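Local structure of acetyltransferase-like, GNAT family (3EY5) at residues F20-L25 against H39-T44; H97-E100 against P105-L108. The protein is a putative acetyltransferase of the GNAT family, probably transferring an acetyl group from acetyl-coenzyme A to an amino group of its substrate. All blocks are in the same frame, centred on the assembly; numbering follows the deposited sequence.

Interaction 1: residues F20-L25 against H39-T44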
ATOM      1  N   PHE A  20       7.186  -8.371  13.404  1.00 21.17           N
ATOM      2  CA  PHE A  20       8.082  -7.575  12.582  1.00 20.65           C
ATOM      3  C   PHE A  20       7.298  -6.573  11.716  1.00 20.25           C
ATOM      4  O   PHE A  20       7.619  -5.390  11.694  1.00 18.39           O
ATOM      5  CB  PHE A  20       8.953  -8.473  11.679  1.00 20.58           C
ATOM      6  CG  PHE A  20       9.708  -7.714  10.602  1.00 20.44           C
ATOM      7  CD1 PHE A  20      10.907  -7.063  10.897  1.00 20.07           C
ATOM      8  CD2 PHE A  20       9.208  -7.632   9.298  1.00 21.12           C
ATOM      9  CE1 PHE A  20      11.600  -6.367   9.906  1.00 21.04           C
ATOM     10  CE2 PHE A  20       9.902  -6.937   8.302  1.00 20.17           C
ATOM     11  CZ  PHE A  20      11.098  -6.304   8.609  1.00 19.11           C
HETATM   12  N   MSE A  21       6.304  -7.068  10.987  1.00 20.26           N
HETATM   13  CA  MSE A  21       5.439  -6.229  10.145  1.00 21.27           C
HETATM   14  C   MSE A  21       4.796  -5.112  10.995  1.00 21.65           C
HETATM   15  O   MSE A  21       4.865  -3.916  10.652  1.00 22.58           O
HETATM   16  CB  MSE A  21       4.370  -7.104   9.460  1.00 21.10           C
HETATM   17  CG  MSE A  21       3.266  -6.386   8.679  1.00 21.40           C
HETATM   18 SE   MSE A  21       1.771  -5.793   9.789  0.50 23.49          SE
HETATM   19  CE  MSE A  21       0.830  -4.747   8.428  1.00 28.05           C
ATOM     20  N   GLU A  22       4.211  -5.516  12.110  1.00 21.29           N
ATOM     21  CA  GLU A  22       3.519  -4.624  13.031  1.00 22.38           C
ATOM     22  C   GLU A  22       4.409  -3.519  13.661  1.00 22.08           C
ATOM     23  O   GLU A  22       3.991  -2.364  13.723  1.00 21.49           O
ATOM     24  CB  GLU A  22       2.888  -5.464  14.138  1.00 23.05           C
ATOM     25  CG  GLU A  22       1.722  -4.787  14.835  1.00 26.88           C
ATOM     26  CD  GLU A  22       1.108  -5.681  15.889  1.00 32.01           C
ATOM     27  OE1 GLU A  22       1.620  -5.705  17.042  1.00 33.23           O
ATOM     28  OE2 GLU A  22       0.121  -6.379  15.551  1.00 34.74           O
ATOM     29  N   GLU A  23       5.605  -3.879  14.137  1.00 20.84           N
ATOM     30  CA  GLU A  23       6.559  -2.894  14.640  1.00 21.15           C
ATOM     31  C   GLU A  23       6.946  -1.882  13.543  1.00 19.96           C
ATOM     32  O   GLU A  23       6.937  -0.671  13.761  1.00 19.33           O
ATOM     33  CB  GLU A  23       7.808  -3.578  15.240  1.00 21.45           C
ATOM     34  CG  GLU A  23       8.843  -2.584  15.837  1.00 25.62           C
ATOM     35  CD  GLU A  23       9.549  -3.063  17.126  1.00 31.39           C
ATOM     36  OE1 GLU A  23       9.639  -4.297  17.372  1.00 34.20           O
ATOM     37  OE2 GLU A  23      10.026  -2.190  17.900  1.00 32.42           O
ATOM     38  N   LEU A  24       7.270  -2.399  12.362  1.00 18.72           N
ATOM     39  CA  LEU A  24       7.686  -1.579  11.251  1.00 17.28           C
ATOM     40  C   LEU A  24       6.566  -0.631  10.768  1.00 17.22           C
ATOM     41  O   LEU A  24       6.807   0.557  10.488  1.00 16.41           O
ATOM     42  CB  LEU A  24       8.171  -2.499  10.138  1.00 16.86           C
ATOM     43  CG  LEU A  24       8.655  -1.866   8.858  1.00 17.65           C
ATOM     44  CD1 LEU A  24       9.689  -0.743   9.168  1.00 20.51           C
ATOM     45  CD2 LEU A  24       9.248  -2.965   7.948  1.00 17.80           C
ATOM     46  N   LEU A  25       5.351  -1.162  10.683  1.00 16.53           N
ATOM     47  CA  LEU A  25       4.154  -0.356  10.421  1.00 16.63           C
ATOM     48  C   LEU A  25       3.982   0.826  11.394  1.00 16.75           C
ATOM     49  O   LEU A  25       3.754   1.959  10.977  1.00 15.04           O
ATOM     50  CB  LEU A  25       2.901  -1.232  10.512  1.00 16.62           C
ATOM     51  CG  LEU A  25       1.545  -0.547  10.289  1.00 18.99           C
ATOM     52  CD1 LEU A  25       1.358  -0.074   8.869  1.00 17.39           C
ATOM     53  CD2 LEU A  25       0.407  -1.495  10.728  1.00 21.21           C
ATOM     54  N   HIS A  39      -7.725  -4.668  14.738  1.00 27.28           N
ATOM     55  CA  HIS A  39      -8.478  -4.820  13.480  1.00 28.33           C
ATOM     56  C   HIS A  39      -7.598  -5.327  12.346  1.00 28.88           C
ATOM     57  O   HIS A  39      -8.026  -6.110  11.478  1.00 28.60           O
ATOM     58  CB  HIS A  39      -9.048  -3.481  13.035  1.00 28.10           C
ATOM     59  CG  HIS A  39     -10.173  -2.982  13.878  1.00 30.53           C
ATOM     60  ND1 HIS A  39     -10.647  -3.664  14.979  1.00 32.56           N
ATOM     61  CD2 HIS A  39     -10.912  -1.851  13.789  1.00 32.46           C
ATOM     62  CE1 HIS A  39     -11.635  -2.978  15.527  1.00 33.25           C
ATOM     63  NE2 HIS A  39     -11.813  -1.873  14.824  1.00 33.15           N
ATOM     64  N   LEU A  40      -6.378  -4.809  12.313  1.00 29.43           N
ATOM     65  CA  LEU A  40      -5.418  -5.214  11.310  1.00 30.02           C
ATOM     66  C   LEU A  40      -5.137  -6.724  11.442  1.00 29.58           C
ATOM     67  O   LEU A  40      -5.019  -7.439  10.450  1.00 29.31           O
ATOM     68  CB  LEU A  40      -4.165  -4.395  11.484  1.00 29.75           C
ATOM     69  CG  LEU A  40      -2.949  -4.984  10.811  1.00 32.66           C
ATOM     70  CD1 LEU A  40      -3.109  -4.958   9.270  1.00 34.38           C
ATOM     71  CD2 LEU A  40      -1.698  -4.232  11.298  1.00 33.74           C
ATOM     72  N   ARG A  41      -5.030  -7.192  12.677  1.00 29.70           N
ATOM     73  CA  ARG A  41      -4.930  -8.631  12.938  1.00 30.39           C
ATOM     74  C   ARG A  41      -6.119  -9.396  12.352  1.00 30.06           C
ATOM     75  O   ARG A  41      -5.936 -10.409  11.657  1.00 29.97           O
ATOM     76  CB  ARG A  41      -4.806  -8.894  14.435  1.00 30.89           C
ATOM     77  CG  ARG A  41      -3.478  -8.413  15.015  1.00 32.64           C
ATOM     78  CD  ARG A  41      -3.340  -8.819  16.475  1.00 38.30           C
ATOM     79  NE  ARG A  41      -3.218 -10.271  16.639  1.00 40.46           N
ATOM     80  CZ  ARG A  41      -2.060 -10.919  16.780  1.00 41.92           C
ATOM     81  NH1 ARG A  41      -0.906 -10.245  16.788  1.00 42.23           N
ATOM     82  NH2 ARG A  41      -2.063 -12.242  16.922  1.00 42.03           N
ATOM     83  N   GLU A  42      -7.321  -8.884  12.604  1.00 29.29           N
ATOM     84  CA  GLU A  42      -8.547  -9.483  12.115  1.00 29.77           C
ATOM     85  C   GLU A  42      -8.626  -9.537  10.570  1.00 29.60           C
ATOM     86  O   GLU A  42      -9.008 -10.565  10.013  1.00 29.15           O
ATOM     87  CB  GLU A  42      -9.751  -8.757  12.719  1.00 29.93           C
ATOM     88  CG  GLU A  42      -9.830  -8.919  14.271  1.00 31.16           C
ATOM     89  CD  GLU A  42     -10.792  -7.943  14.999  1.00 32.14           C
ATOM     90  OE1 GLU A  42     -11.551  -7.177  14.363  1.00 33.66           O
ATOM     91  OE2 GLU A  42     -10.787  -7.960  16.248  1.00 34.79           O
ATOM     92  N   TYR A  43      -8.247  -8.446   9.896  1.00 28.36           N
ATOM     93  CA  TYR A  43      -8.240  -8.391   8.429  1.00 27.94           C
ATOM     94  C   TYR A  43      -7.247  -9.417   7.884  1.00 27.63           C
ATOM     95  O   TYR A  43      -7.541 -10.157   6.944  1.00 27.58           O
ATOM     96  CB  TYR A  43      -7.869  -6.971   7.935  1.00 28.30           C
ATOM     97  CG  TYR A  43      -9.019  -5.962   7.892  1.00 29.07           C
ATOM     98  CD1 TYR A  43      -9.462  -5.420   6.680  1.00 30.78           C
ATOM     99  CD2 TYR A  43      -9.674  -5.556   9.061  1.00 29.34           C
ATOM    100  CE1 TYR A  43     -10.543  -4.500   6.646  1.00 31.71           C
ATOM    101  CE2 TYR A  43     -10.734  -4.628   9.036  1.00 28.58           C
ATOM    102  CZ  TYR A  43     -11.159  -4.105   7.839  1.00 30.56           C
ATOM    103  OH  TYR A  43     -12.207  -3.209   7.823  1.00 30.69           O
ATOM    104  N   THR A  44      -6.066  -9.446   8.482  1.00 27.10           N
ATOM    105  CA  THR A  44      -5.019 -10.370   8.062  1.00 28.06           C
ATOM    106  C   THR A  44      -5.519 -11.840   7.961  1.00 28.56           C
ATOM    107  O   THR A  44      -5.475 -12.439   6.881  1.00 29.40           O
ATOM    108  CB  THR A  44      -3.768 -10.231   8.963  1.00 27.56           C
ATOM    109  OG1 THR A  44      -3.180  -8.936   8.765  1.00 27.76           O
ATOM    110  CG2 THR A  44      -2.743 -11.311   8.648  1.00 28.79           C
TER

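Interaction 2: residues H97-E100 against P105-L108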
ATOM      1  N   HIS A  97      10.295  -6.011  -8.313  1.00 22.96           N
ATOM      2  CA  HIS A  97       9.725  -7.355  -8.156  0.50 22.92           C
ATOM      3  C   HIS A  97       8.237  -7.348  -7.781  1.00 22.99           C
ATOM      4  O   HIS A  97       7.545  -8.337  -7.983  1.00 22.57           O
ATOM      5  CB  HIS A  97      10.518  -8.223  -7.161  0.50 23.00           C
ATOM      6  CG  HIS A  97       9.956  -9.603  -7.009  0.50 21.91           C
ATOM      7  ND1 HIS A  97      10.215 -10.617  -7.906  0.50 22.13           N
ATOM      8  CD2 HIS A  97       9.111 -10.123  -6.091  0.50 19.16           C
ATOM      9  CE1 HIS A  97       9.569 -11.706  -7.532  0.50 22.23           C
ATOM     10  NE2 HIS A  97       8.883 -11.428  -6.438  0.50 20.99           N
ATOM     11  N   LEU A  98       7.740  -6.231  -7.253  1.00 22.90           N
ATOM     12  CA  LEU A  98       6.336  -6.133  -6.939  1.00 23.63           C
ATOM     13  C   LEU A  98       5.509  -6.230  -8.218  1.00 24.57           C
ATOM     14  O   LEU A  98       4.466  -6.874  -8.253  1.00 23.96           O
ATOM     15  CB  LEU A  98       6.007  -4.821  -6.189  1.00 22.73           C
ATOM     16  CG  LEU A  98       4.491  -4.618  -6.020  1.00 22.72           C
ATOM     17  CD1 LEU A  98       3.868  -5.656  -5.084  1.00 23.85           C
ATOM     18  CD2 LEU A  98       4.131  -3.204  -5.566  1.00 25.16           C
ATOM     19  N   CYS A  99       5.965  -5.541  -9.253  1.00 25.63           N
ATOM     20  CA  CYS A  99       5.387  -5.657 -10.597  1.00 27.46           C
ATOM     21  C   CYS A  99       5.498  -7.035 -11.256  1.00 26.82           C
ATOM     22  O   CYS A  99       4.714  -7.364 -12.126  1.00 27.06           O
ATOM     23  CB  CYS A  99       5.996  -4.582 -11.491  1.00 27.31           C
ATOM     24  SG  CYS A  99       5.599  -2.962 -10.811  1.00 33.43           S
ATOM     25  N   GLU A 100       6.455  -7.846 -10.834  1.00 27.43           N
ATOM     26  CA  GLU A 100       6.499  -9.246 -11.276  1.00 28.00           C
ATOM     27  C   GLU A 100       5.462 -10.074 -10.513  1.00 27.52           C
ATOM     28  O   GLU A 100       4.781 -10.941 -11.074  1.00 28.57           O
ATOM     29  CB  GLU A 100       7.880  -9.853 -11.048  1.00 27.50           C
ATOM     30  CG  GLU A 100       9.035  -9.010 -11.540  1.00 31.79           C
ATOM     31  CD  GLU A 100      10.395  -9.697 -11.324  1.00 36.18           C
ATOM     32  OE1 GLU A 100      10.486 -10.945 -11.510  1.00 37.45           O
ATOM     33  OE2 GLU A 100      11.377  -8.987 -10.982  1.00 37.96           O
ATOM     34  N   PRO A 105      -3.322  -4.771 -12.982  1.00 18.56           N
ATOM     35  CA  PRO A 105      -2.981  -3.368 -12.616  1.00 17.83           C
ATOM     36  C   PRO A 105      -2.889  -3.124 -11.090  1.00 17.07           C
ATOM     37  O   PRO A 105      -3.573  -3.780 -10.280  1.00 16.30           O
ATOM     38  CB  PRO A 105      -4.116  -2.555 -13.222  1.00 17.44           C
ATOM     39  CG  PRO A 105      -4.670  -3.471 -14.399  1.00 18.21           C
ATOM     40  CD  PRO A 105      -4.535  -4.851 -13.838  1.00 17.96           C
ATOM     41  N   ILE A 106      -1.985  -2.241 -10.707  1.00 16.41           N
ATOM     42  CA  ILE A 106      -1.689  -2.014  -9.282  1.00 15.67           C
ATOM     43  C   ILE A 106      -2.043  -0.571  -9.016  1.00 15.40           C
ATOM     44  O   ILE A 106      -1.590   0.319  -9.742  1.00 15.60           O
ATOM     45  CB  ILE A 106      -0.214  -2.196  -8.955  1.00 16.10           C
ATOM     46  CG1 ILE A 106       0.271  -3.598  -9.338  1.00 15.93           C
ATOM     47  CG2 ILE A 106       0.054  -1.911  -7.430  1.00 15.14           C
ATOM     48  CD1 ILE A 106       1.755  -3.745  -9.169  1.00 17.43           C
ATOM     49  N   VAL A 107      -2.858  -0.361  -7.995  1.00 14.67           N
ATOM     50  CA  VAL A 107      -3.244   0.982  -7.603  1.00 15.25           C
ATOM     51  C   VAL A 107      -2.656   1.255  -6.227  1.00 15.49           C
ATOM     52  O   VAL A 107      -2.727   0.405  -5.333  1.00 15.28           O
ATOM     53  CB  VAL A 107      -4.783   1.164  -7.577  1.00 14.86           C
ATOM     54  CG1 VAL A 107      -5.157   2.613  -7.207  1.00 12.90           C
ATOM     55  CG2 VAL A 107      -5.435   0.728  -8.956  1.00 13.66           C
ATOM     56  N   LEU A 108      -2.072   2.440  -6.063  1.00 16.85           N
ATOM     57  CA  LEU A 108      -1.735   2.949  -4.703  1.00 18.30           C
ATOM     58  C   LEU A 108      -2.098   4.451  -4.549  1.00 18.14           C
ATOM     59  O   LEU A 108      -2.399   5.125  -5.548  1.00 17.94           O
ATOM     60  CB  LEU A 108      -0.270   2.696  -4.385  1.00 18.34           C
ATOM     61  CG  LEU A 108       0.734   3.296  -5.392  1.00 21.74           C
ATOM     62  CD1 LEU A 108       0.806   4.784  -5.270  1.00 24.31           C
ATOM     63  CD2 LEU A 108       2.091   2.751  -5.122  1.00 25.93           C
TER

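Interaction 1: residues F20-L25 against H39-T44
The carbonyl oxygen of L40, the residue whose side chain meets M21 and L25, takes two bonds from T44. The backbone N of T44 lies 3.0 Å from L40 O as the usual helical donor, and T44 OG1 lies 2.9 Å from L40 O on the opposite face of the carbonyl plane. T44 OG1 also bonds N52 ND2, which ties this turn to strand 50-57.

The packing itself is apolar. With its CG turned away from the backbone N (chi1 162°), L40 reaches across tip to tip: its CD2 meets both L25 and M21, its CD1 the CE of M21. CD2 of L25 presses on CD2 of L40 at 3.5 Å, closer than methyls usually settle. The selenomethionine M21, bent in mid-chain, brings CE to 3.9 Å from L40 CD2. Nearby, E22 reaches out nearly fully extended and crosses R41 at about a right angle, their flat end groups 67° apart. E22 OE2 stands 4.2 Å from R41 NH1, too far for a salt bridge, so any attraction is probably weak.

Y18, also on helix 15-28, touches L40, R41 and T44, and F64 of strand 60-69 packs against both M21 and L25. The segment axes, 12.4 Å apart, run at 136° to one another. Such a pair of successive N-terminal helices beside the antiparallel strands is the arrangement of the GNAT fold, in whose relatives this region often borders the acceptor site.

Interaction 2: residues H97-E100 against P105-L108
Just ahead of I106, whose side chain meets L98 and C99 of the preceding helix, P105 leads into the strand, its side chain resting on L159 and its backbone already bonded to Y74.

At I106 the whole contact is made. Its CG1 branch lies beside the backbone N (chi1 -58°) and then runs on extended, which carries CD1 out to the helix. There the methyl faces two successive residues: CD1 of I106 is 4.3 Å from L98 CG and also 4.3 Å from C99 SG. The backbone is part of the surface it meets, since L98 O lies 4.2 Å from I106 CD1. These are ordinary van der Waals distances, with no sign of strain, and the CA atoms of C99 and I106 stay 8.1 Å apart, a spacing bridged largely by one isoleucine side chain. L98 points its CB toward the strand, while the CB of C99 points neither toward it nor away, yet SG still comes up to I106 CD1; C99 also touches H156.

V107 is turned to the other face of the sheet, against F73 and L153. L108 comes back to the helix face, but beyond this segment of the helix, packing on V76, M154 and F130.

The strand is held at both edges: V107 pairs with Y74 and V76 of the parallel strand 74-81, whereas I106 and L108 pair with H156 and M154 of the antiparallel strand 149-156. Helix 90-101 links the two parallel strands as the crossover of a beta-alpha-beta unit, and here its C-terminal part lies over the face of strand 106-110, with F130 and V76 completing the apolar surroundings of I106.

How the interactions relate
After strand 6-9 the chain runs through helix 15-28 and, past an eight-residue connection, helix 37-46, closing interaction 1 ahead of strands 50-57, 60-69 and 74-81 in sequence. Helix 90-101 comes next and returns through a short connection to strand 106-110, where interaction 2 closes. The two contacts are thus in series, neither nested nor crossed. The centres of interactions 1 and 2 are about 21 Å apart, on opposite sides of the chain's centre. One joins two helices beside the antiparallel strands; the other joins a crossover helix to the parallel part of the same mixed sheet, which connects both.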